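Local coordinates for 27kDa outer membrane protein (Silicibacter pomeroyi, PDB 3GYK), which probably acts as a thiol-disulfide oxidoreductase through a DsbA-like thioredoxin domain, the part of the longer protein present in this chain, at residues Ala14-Pro20 / Pro52-Tyr58; Tyr32-Arg38 / Met92-Ala98; Ala86-Leu91 / Ile106-Leu112. All coordinates share one frame; numbering follows the deposited sequence.

In the fold
From the N terminus, strand 16-18 pairs in contact 1 with strand 54-60, a pairing that closes a loop holding strand 24-30 and all of helix 35-50. Contact 2 begins inside that loop, at the CxxC turn 32-38, and ends beyond it at 92-98, so the two cross. Contact 3 opens before contact 2 has closed and joins helix 84-92 to the end of helix 100-109; these cross too, while contacts 1 and 3 are in series. Contact 1 thus builds one edge of the sheet, contact 3 lies in the helical region between strands 54-60 and 147-150, and contact 2 links that region to the CxxC motif. Tyr58 packs on Trp89 and His88, and Tyr32 probably hydrogen-bonds to His88.

Contact 1. Residues Ala14-Pro20 / Pro52-Tyr58; sequences APVLGNP and PNVRLVY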
# COMPACT_ATOMS: atom_id res chain seq x y z
N ALA A 14 -4.74 7.81 3.58
CA ALA A 14 -3.79 6.73 3.25
C ALA A 14 -3.83 5.69 4.36
O ALA A 14 -3.64 6.03 5.54
CB ALA A 14 -2.35 7.31 3.11
N PRO A 15 -4.07 4.41 4.00
CA PRO A 15 -4.12 3.41 5.08
C PRO A 15 -2.85 3.33 5.92
O PRO A 15 -1.74 3.47 5.41
CB PRO A 15 -4.33 2.09 4.34
CG PRO A 15 -5.00 2.49 3.04
CD PRO A 15 -4.40 3.84 2.68
N VAL A 16 -3.04 3.08 7.21
CA VAL A 16 -1.95 2.89 8.14
C VAL A 16 -2.01 1.47 8.69
O VAL A 16 -3.04 1.06 9.24
CB VAL A 16 -2.03 3.90 9.31
CG1 VAL A 16 -0.99 3.58 10.40
CG2 VAL A 16 -1.85 5.35 8.77
N LEU A 17 -0.91 0.73 8.55
CA LEU A 17 -0.76 -0.59 9.13
C LEU A 17 0.41 -0.58 10.11
O LEU A 17 1.04 0.44 10.29
CB LEU A 17 -0.51 -1.64 8.03
CG LEU A 17 -1.73 -2.00 7.18
CD1 LEU A 17 -2.07 -0.88 6.21
CD2 LEU A 17 -1.39 -3.27 6.38
N GLY A 18 0.67 -1.72 10.77
CA GLY A 18 1.79 -1.78 11.72
C GLY A 18 1.39 -0.99 12.95
O GLY A 18 0.21 -0.97 13.33
N ASN A 19 2.35 -0.32 13.58
CA ASN A 19 2.07 0.38 14.83
C ASN A 19 1.72 1.83 14.46
O ASN A 19 2.57 2.54 13.94
CB ASN A 19 3.31 0.33 15.73
CG ASN A 19 3.06 0.88 17.12
OD1 ASN A 19 2.22 1.77 17.32
ND2 ASN A 19 3.76 0.33 18.10
N PRO A 20 0.49 2.29 14.76
CA PRO A 20 0.14 3.65 14.30
C PRO A 20 0.99 4.74 14.96
O PRO A 20 1.05 5.84 14.44
CB PRO A 20 -1.31 3.82 14.77
CG PRO A 20 -1.79 2.43 15.09
CD PRO A 20 -0.60 1.65 15.51
N PRO A 52 7.91 -4.18 16.04
CA PRO A 52 6.62 -3.66 16.46
C PRO A 52 6.59 -2.13 16.57
O PRO A 52 5.60 -1.57 17.04
CB PRO A 52 6.42 -4.29 17.85
CG PRO A 52 7.79 -4.48 18.39
CD PRO A 52 8.66 -4.78 17.16
N ASN A 53 7.68 -1.47 16.17
CA ASN A 53 7.75 -0.01 16.27
C ASN A 53 7.82 0.64 14.88
O ASN A 53 8.32 1.76 14.72
CB ASN A 53 8.94 0.39 17.17
CG ASN A 53 8.79 1.79 17.77
OD1 ASN A 53 7.68 2.31 17.90
ND2 ASN A 53 9.91 2.36 18.19
N VAL A 54 7.33 -0.09 13.88
CA VAL A 54 7.30 0.40 12.48
C VAL A 54 5.84 0.69 12.13
O VAL A 54 4.94 -0.13 12.35
CB VAL A 54 7.88 -0.64 11.49
CG1 VAL A 54 7.55 -0.29 10.03
CG2 VAL A 54 9.43 -0.75 11.66
N ARG A 55 5.62 1.89 11.63
CA ARG A 55 4.36 2.32 11.09
C ARG A 55 4.42 2.17 9.58
O ARG A 55 5.40 2.61 8.97
CB ARG A 55 4.26 3.80 11.38
CG ARG A 55 2.99 4.44 11.05
CD ARG A 55 3.07 5.74 11.88
NE ARG A 55 1.90 6.53 11.62
CZ ARG A 55 1.80 7.38 10.61
NH1 ARG A 55 2.84 7.58 9.80
NH2 ARG A 55 0.66 8.04 10.44
N LEU A 56 3.38 1.61 8.97
CA LEU A 56 3.42 1.32 7.52
C LEU A 56 2.28 2.03 6.80
O LEU A 56 1.11 1.76 7.08
CB LEU A 56 3.30 -0.18 7.31
CG LEU A 56 3.17 -0.68 5.88
CD1 LEU A 56 4.50 -0.48 5.19
CD2 LEU A 56 2.83 -2.14 5.93
N VAL A 57 2.63 2.93 5.87
CA VAL A 57 1.64 3.79 5.18
C VAL A 57 1.55 3.28 3.74
O VAL A 57 2.57 3.07 3.07
CB VAL A 57 2.03 5.30 5.23
CG1 VAL A 57 1.19 6.13 4.21
CG2 VAL A 57 1.84 5.86 6.65
N TYR A 58 0.33 3.11 3.25
CA TYR A 58 0.15 2.58 1.89
C TYR A 58 -0.31 3.63 0.89
O TYR A 58 -1.28 4.38 1.15
CB TYR A 58 -0.87 1.44 1.92
CG TYR A 58 -0.30 0.10 2.31
CD1 TYR A 58 1.06 -0.09 2.53
CD2 TYR A 58 -1.13 -1.00 2.38
CE1 TYR A 58 1.59 -1.37 2.82
CE2 TYR A 58 -0.62 -2.27 2.68
CZ TYR A 58 0.73 -2.44 2.89
OH TYR A 58 1.21 -3.70 3.19
O HOH W 1 -0.96 6.91 12.60
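The Tyr58 ring carries Leu17 on one face: CD1 lies over it in a CH-pi contact, 4.3 Å from the ring centroid. With CG anti to its carbonyl carbon (chi1 -73°), the Leu17 side chain crosses that of Tyr58 at about a right angle, CD2 lying by CE2. The ring also meets Phe30 edge-to-face and the ring of His88 with planes at about 45°. The Arg55 guanidinium meets the carbonyl of Pro20 at its edge; NE gives Pro20 O a weak hydrogen bond of 3.0 Å, and a water bridges the same oxygen to NH2. NH1 bonds Thr25 and NH2 the carbonyl of Phe9. Asn19 ND2 donates in the amide plane to Pro52 O at 2.8 Å, nearly along the C=O axis, and OD1 accepts from Glu21 N. Between the backbones, Leu17 N to Leu56 O (2.7 Å) is straight at 179°. Leu56 N returns the bond to Leu17 O at 2.9 Å, and Asn19 N and Tyr58 N bond Val54 O and Pro15 O. The arrangement is an antiparallel strand pair, Val16-Val57 non-hydrogen-bonded and Leu17-Leu56 hydrogen-bonded, the pairs on opposite faces, in which 16-18 forms one edge of the central sheet of a thioredoxin-like fold.

Contact 2. Residues Tyr32-Arg38 / Met92-Ala98; sequences YNCPYCR and MGMSGKA. With SO4 (sulfate ion), chain G; SO4 (sulfate ion), chain E.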
# COMPACT_ATOMS: atom_id res chain seq x y z
N TYR A 32 -1.39 -4.10 -7.60
CA TYR A 32 -1.72 -5.51 -7.33
C TYR A 32 -1.31 -6.49 -8.42
O TYR A 32 -1.29 -7.68 -8.16
CB TYR A 32 -3.22 -5.71 -6.95
CG TYR A 32 -3.54 -5.07 -5.62
CD1 TYR A 32 -3.12 -5.67 -4.42
CD2 TYR A 32 -4.24 -3.87 -5.56
CE1 TYR A 32 -3.38 -5.06 -3.17
CE2 TYR A 32 -4.52 -3.25 -4.31
CZ TYR A 32 -4.09 -3.85 -3.13
OH TYR A 32 -4.35 -3.21 -1.94
N ASN A 33 -0.93 -5.99 -9.60
CA ASN A 33 -0.46 -6.83 -10.67
C ASN A 33 1.05 -6.77 -10.90
O ASN A 33 1.58 -7.38 -11.86
CB ASN A 33 -1.21 -6.49 -11.95
CG ASN A 33 -2.62 -7.09 -11.96
OD1 ASN A 33 -2.77 -8.29 -11.71
ND2 ASN A 33 -3.64 -6.28 -12.24
N CYS A 34 1.74 -6.08 -10.01
CA CYS A 34 3.18 -5.94 -10.11
C CYS A 34 3.90 -7.14 -9.47
O CYS A 34 3.76 -7.39 -8.26
CB CYS A 34 3.58 -4.61 -9.49
SG CYS A 34 5.38 -4.42 -9.26
N PRO A 35 4.68 -7.89 -10.27
CA PRO A 35 5.33 -9.11 -9.75
C PRO A 35 6.25 -8.81 -8.57
O PRO A 35 6.31 -9.59 -7.59
CB PRO A 35 6.16 -9.59 -10.94
CG PRO A 35 5.46 -9.06 -12.13
CD PRO A 35 4.85 -7.75 -11.73
N TYR A 36 7.00 -7.70 -8.64
CA TYR A 36 7.85 -7.39 -7.50
C TYR A 36 7.08 -6.91 -6.27
O TYR A 36 7.56 -7.09 -5.17
CB TYR A 36 8.96 -6.39 -7.88
CG TYR A 36 10.23 -7.01 -8.42
CD1 TYR A 36 10.63 -6.79 -9.73
CD2 TYR A 36 11.07 -7.76 -7.59
CE1 TYR A 36 11.81 -7.34 -10.22
CE2 TYR A 36 12.26 -8.29 -8.06
CZ TYR A 36 12.63 -8.07 -9.37
OH TYR A 36 13.81 -8.61 -9.83
N CYS A 37 5.93 -6.26 -6.45
CA CYS A 37 5.04 -5.98 -5.30
C CYS A 37 4.55 -7.25 -4.64
O CYS A 37 4.50 -7.34 -3.39
CB CYS A 37 3.85 -5.13 -5.75
SG CYS A 37 4.36 -3.46 -6.24
N ARG A 38 4.16 -8.22 -5.44
CA ARG A 38 3.69 -9.48 -4.87
C ARG A 38 4.82 -10.17 -4.07
O ARG A 38 4.58 -10.76 -3.00
CB ARG A 38 3.11 -10.38 -5.97
CG ARG A 38 1.84 -9.85 -6.57
CD ARG A 38 1.20 -10.84 -7.56
NE ARG A 38 -0.10 -10.33 -7.99
CZ ARG A 38 -1.01 -11.04 -8.64
NH1 ARG A 38 -0.78 -12.30 -8.94
NH2 ARG A 38 -2.16 -10.46 -8.99
N MSE A 92 -2.81 -9.23 -2.79
CA MSE A 92 -1.38 -9.27 -3.06
C MSE A 92 -0.83 -10.71 -3.04
O MSE A 92 0.17 -11.01 -3.71
CB MSE A 92 -0.66 -8.29 -2.11
CG MSE A 92 0.69 -7.87 -2.53
SE MSE A 92 0.75 -7.02 -4.30
CE MSE A 92 0.33 -5.18 -3.88
N GLY A 93 -1.54 -11.63 -2.36
CA GLY A 93 -1.14 -13.03 -2.31
C GLY A 93 -1.88 -13.96 -3.26
O GLY A 93 -1.72 -15.19 -3.21
N MSE A 94 -2.70 -13.38 -4.13
CA MSE A 94 -3.54 -14.18 -5.02
C MSE A 94 -2.75 -14.85 -6.16
O MSE A 94 -1.65 -14.42 -6.50
CB MSE A 94 -4.67 -13.34 -5.61
CG MSE A 94 -4.26 -12.53 -6.82
SE MSE A 94 -5.62 -11.25 -7.23
CE MSE A 94 -6.91 -12.47 -8.09
N SER A 95 -3.34 -15.89 -6.74
CA SER A 95 -2.77 -16.52 -7.91
C SER A 95 -3.49 -15.95 -9.13
O SER A 95 -4.71 -15.84 -9.14
CB SER A 95 -2.92 -18.03 -7.80
OG SER A 95 -2.35 -18.68 -8.91
N GLY A 96 -2.75 -15.53 -10.15
CA GLY A 96 -3.40 -14.98 -11.33
C GLY A 96 -3.70 -13.49 -11.24
O GLY A 96 -3.37 -12.83 -10.24
N LYS A 97 -4.34 -12.98 -12.29
CA LYS A 97 -4.43 -11.55 -12.50
C LYS A 97 -5.45 -10.87 -11.61
O LYS A 97 -6.57 -11.37 -11.42
CB LYS A 97 -4.79 -11.23 -13.95
CG LYS A 97 -4.69 -9.74 -14.29
CD LYS A 97 -4.75 -9.51 -15.80
CE LYS A 97 -4.74 -8.02 -16.13
NZ LYS A 97 -4.98 -7.87 -17.60
N ALA A 98 -5.07 -9.70 -11.10
CA ALA A 98 -6.01 -8.83 -10.43
C ALA A 98 -6.80 -8.07 -11.50
O ALA A 98 -6.38 -7.02 -11.99
CB ALA A 98 -5.31 -7.89 -9.47
S SO4 G . -5.94 -17.35 -5.09
O1 SO4 G . -4.77 -18.22 -5.08
O2 SO4 G . -6.13 -16.74 -6.40
O3 SO4 G . -7.14 -18.10 -4.73
O4 SO4 G . -5.76 -16.35 -4.04
S SO4 E . -7.92 -9.68 -18.45
O1 SO4 E . -7.66 -11.11 -18.45
O2 SO4 E . -9.26 -9.43 -18.96
O3 SO4 E . -7.80 -9.17 -17.10
O4 SO4 E . -6.94 -9.02 -19.30
O HOH W 2 2.40 -12.42 -2.67
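Within 32-38, Cys34 and Cys37 form a CxxC pattern at the start of helix 35-50, consistent with the redox motif of thioredoxin-like proteins; Cys34 SG caps the helix by accepting from Cys37 N at 3.4 Å. The polar bonds to loop 92-98 come from Arg38 and Asn33. The extended Arg38 uses its guanidinium edge twice: NH1 and NH2 grip Gly96 O end-on, each at 2.9 Å, while NE and NH2 reach Tyr32 O side-on. These four bonds fix its rotation, and Met94 CG lies over one face. Asn33 pairs with the backbone of Ala98 through both amide atoms, OD1 accepting from Ala98 N on a lone pair at 2.8 Å and ND2 donating to Ala98 O, also at 2.8 Å. Selenomethionine Met92, bent at chi2 (58°) and chi3 (85°), packs CE 3.5 Å from Tyr32 CD1, while SE, 5.2 Å from the ring centroid, makes an oblique Met-aromatic contact and lies against Cys37 CB. Ser95 N and Lys97 NZ bind separate sulfates, probably from the crystallisation liquor. Tyr32 OH bonds Glu60 and His88, and its ring packs on helices 66-77 and 84-92; Met92 and Cys37 both touch Phe30 of strand 24-30.

Contact 3. Residues Ala86-Leu91 / Ile106-Leu112; sequences AFHWAL and IAREVGL
Ile106 meets helix 84-92 with its CG2 methyl, which lies 3.4 Å from Ala90 CB, a close fit for two methyl carbons, and also touches Leu91 CD2 and the edge of the Phe87 ring. The contact belongs to the helical region of the DsbA-like thioredoxin domain, and the helix carrying Ile106 closes in a Schellman motif. Next, Ala107 lies beside the far end of the ring, with CB 3.7 Å from Phe87 CZ. Phe87 reaches this place because its CG stands anti to the backbone N (chi1 -166°), leaning the ring toward helix 100-109. At Val110 the methyls divide the work: CG1 packs on Ala90 CB at 3.6 Å and CG2 on Phe87 CD1. Gly111, at positive phi, is the turning point of the Schellman motif, in which Leu112 N bonds back to Ala107 O. That turn brings Leu112 round to the ring; Leu112 and Ala107 also touch helix 114-120. The ring is sandwiched: Leu91 CD1 sits over the centre of one face and Leu112 CD1 over the opposite one. Were Phe87 an alanine, a gap would probably open between 106-112 and Leu91, leaving Leu112 CD1 without its ring. Leu112 CD1 makes its CH-pi contact 3.7 Å from the Phe87 centroid.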
# COMPACT_ATOMS: atom_id res chain seq x y z
N ALA A 86 -7.06 -7.07 5.44
CA ALA A 86 -7.27 -8.47 5.05
C ALA A 86 -7.39 -8.57 3.53
O ALA A 86 -6.84 -9.49 2.90
CB ALA A 86 -8.52 -9.02 5.71
N PHE A 87 -8.08 -7.59 2.94
CA PHE A 87 -8.28 -7.60 1.48
C PHE A 87 -6.97 -7.35 0.73
O PHE A 87 -6.65 -8.04 -0.25
CB PHE A 87 -9.35 -6.55 1.13
CG PHE A 87 -9.91 -6.65 -0.29
CD1 PHE A 87 -9.94 -7.86 -0.99
CD2 PHE A 87 -10.45 -5.51 -0.89
CE1 PHE A 87 -10.49 -7.93 -2.28
CE2 PHE A 87 -11.00 -5.55 -2.18
CZ PHE A 87 -11.03 -6.78 -2.88
N HIS A 88 -6.17 -6.40 1.22
CA HIS A 88 -4.86 -6.12 0.66
C HIS A 88 -3.96 -7.35 0.64
O HIS A 88 -3.38 -7.67 -0.41
CB HIS A 88 -4.15 -4.98 1.43
CG HIS A 88 -2.72 -4.81 1.03
ND1 HIS A 88 -2.36 -4.05 -0.05
CD2 HIS A 88 -1.58 -5.34 1.52
CE1 HIS A 88 -1.05 -4.10 -0.20
NE2 HIS A 88 -0.55 -4.88 0.74
N TRP A 89 -3.84 -8.04 1.78
CA TRP A 89 -3.00 -9.23 1.85
C TRP A 89 -3.53 -10.32 0.90
O TRP A 89 -2.73 -11.02 0.27
CB TRP A 89 -2.90 -9.81 3.28
CG TRP A 89 -2.23 -8.89 4.32
CD1 TRP A 89 -2.71 -8.61 5.58
CD2 TRP A 89 -1.01 -8.14 4.18
NE1 TRP A 89 -1.85 -7.73 6.23
CE2 TRP A 89 -0.80 -7.43 5.39
CE3 TRP A 89 -0.05 -8.01 3.15
CZ2 TRP A 89 0.32 -6.60 5.61
CZ3 TRP A 89 1.07 -7.18 3.37
CH2 TRP A 89 1.24 -6.49 4.59
N ALA A 90 -4.85 -10.43 0.80
CA ALA A 90 -5.45 -11.51 -0.01
C ALA A 90 -5.25 -11.27 -1.51
O ALA A 90 -4.98 -12.21 -2.28
CB ALA A 90 -6.93 -11.69 0.33
N LEU A 91 -5.41 -10.01 -1.92
CA LEU A 91 -5.14 -9.58 -3.29
C LEU A 91 -3.68 -9.76 -3.64
O LEU A 91 -3.35 -10.35 -4.65
CB LEU A 91 -5.53 -8.12 -3.51
CG LEU A 91 -7.02 -7.80 -3.51
CD1 LEU A 91 -7.27 -6.30 -3.44
CD2 LEU A 91 -7.67 -8.41 -4.77
N ILE A 106 -11.80 -12.68 -4.76
CA ILE A 106 -11.03 -12.48 -3.52
C ILE A 106 -11.86 -11.69 -2.48
O ILE A 106 -11.85 -12.03 -1.31
CB ILE A 106 -9.62 -11.81 -3.80
CG1 ILE A 106 -8.74 -12.72 -4.68
CG2 ILE A 106 -8.87 -11.43 -2.50
CD1 ILE A 106 -8.32 -14.04 -4.05
N ALA A 107 -12.60 -10.67 -2.93
CA ALA A 107 -13.47 -9.88 -2.05
C ALA A 107 -14.48 -10.76 -1.30
O ALA A 107 -14.63 -10.62 -0.09
CB ALA A 107 -14.18 -8.75 -2.80
N ARG A 108 -15.15 -11.66 -2.03
CA ARG A 108 -16.05 -12.64 -1.43
C ARG A 108 -15.30 -13.46 -0.38
O ARG A 108 -15.76 -13.60 0.76
CB ARG A 108 -16.66 -13.57 -2.48
CG ARG A 108 -17.48 -12.89 -3.56
CD ARG A 108 -18.38 -13.88 -4.32
NE ARG A 108 -17.63 -14.89 -5.07
CZ ARG A 108 -17.08 -14.67 -6.27
NH1 ARG A 108 -17.18 -13.48 -6.86
NH2 ARG A 108 -16.43 -15.65 -6.88
N GLU A 109 -14.13 -13.97 -0.77
CA GLU A 109 -13.30 -14.81 0.11
C GLU A 109 -12.99 -14.14 1.45
O GLU A 109 -13.00 -14.82 2.49
CB GLU A 109 -12.00 -15.20 -0.59
CG GLU A 109 -12.19 -16.24 -1.68
CD GLU A 109 -10.89 -16.95 -2.10
OE1 GLU A 109 -9.80 -16.62 -1.59
OE2 GLU A 109 -10.99 -17.87 -2.93
N VAL A 110 -12.77 -12.83 1.44
CA VAL A 110 -12.47 -12.08 2.68
C VAL A 110 -13.74 -11.55 3.37
O VAL A 110 -13.66 -10.88 4.40
CB VAL A 110 -11.41 -10.95 2.50
CG1 VAL A 110 -10.12 -11.50 1.92
CG2 VAL A 110 -11.94 -9.79 1.67
N GLY A 111 -14.89 -11.85 2.80
CA GLY A 111 -16.16 -11.55 3.45
C GLY A 111 -16.75 -10.19 3.17
O GLY A 111 -17.64 -9.73 3.90
N LEU A 112 -16.28 -9.55 2.10
CA LEU A 112 -16.86 -8.29 1.66
C LEU A 112 -18.20 -8.48 0.96
O LEU A 112 -18.41 -9.47 0.24
CB LEU A 112 -15.91 -7.56 0.72
CG LEU A 112 -14.66 -7.01 1.41
CD1 LEU A 112 -13.57 -6.73 0.37
CD2 LEU A 112 -15.00 -5.74 2.22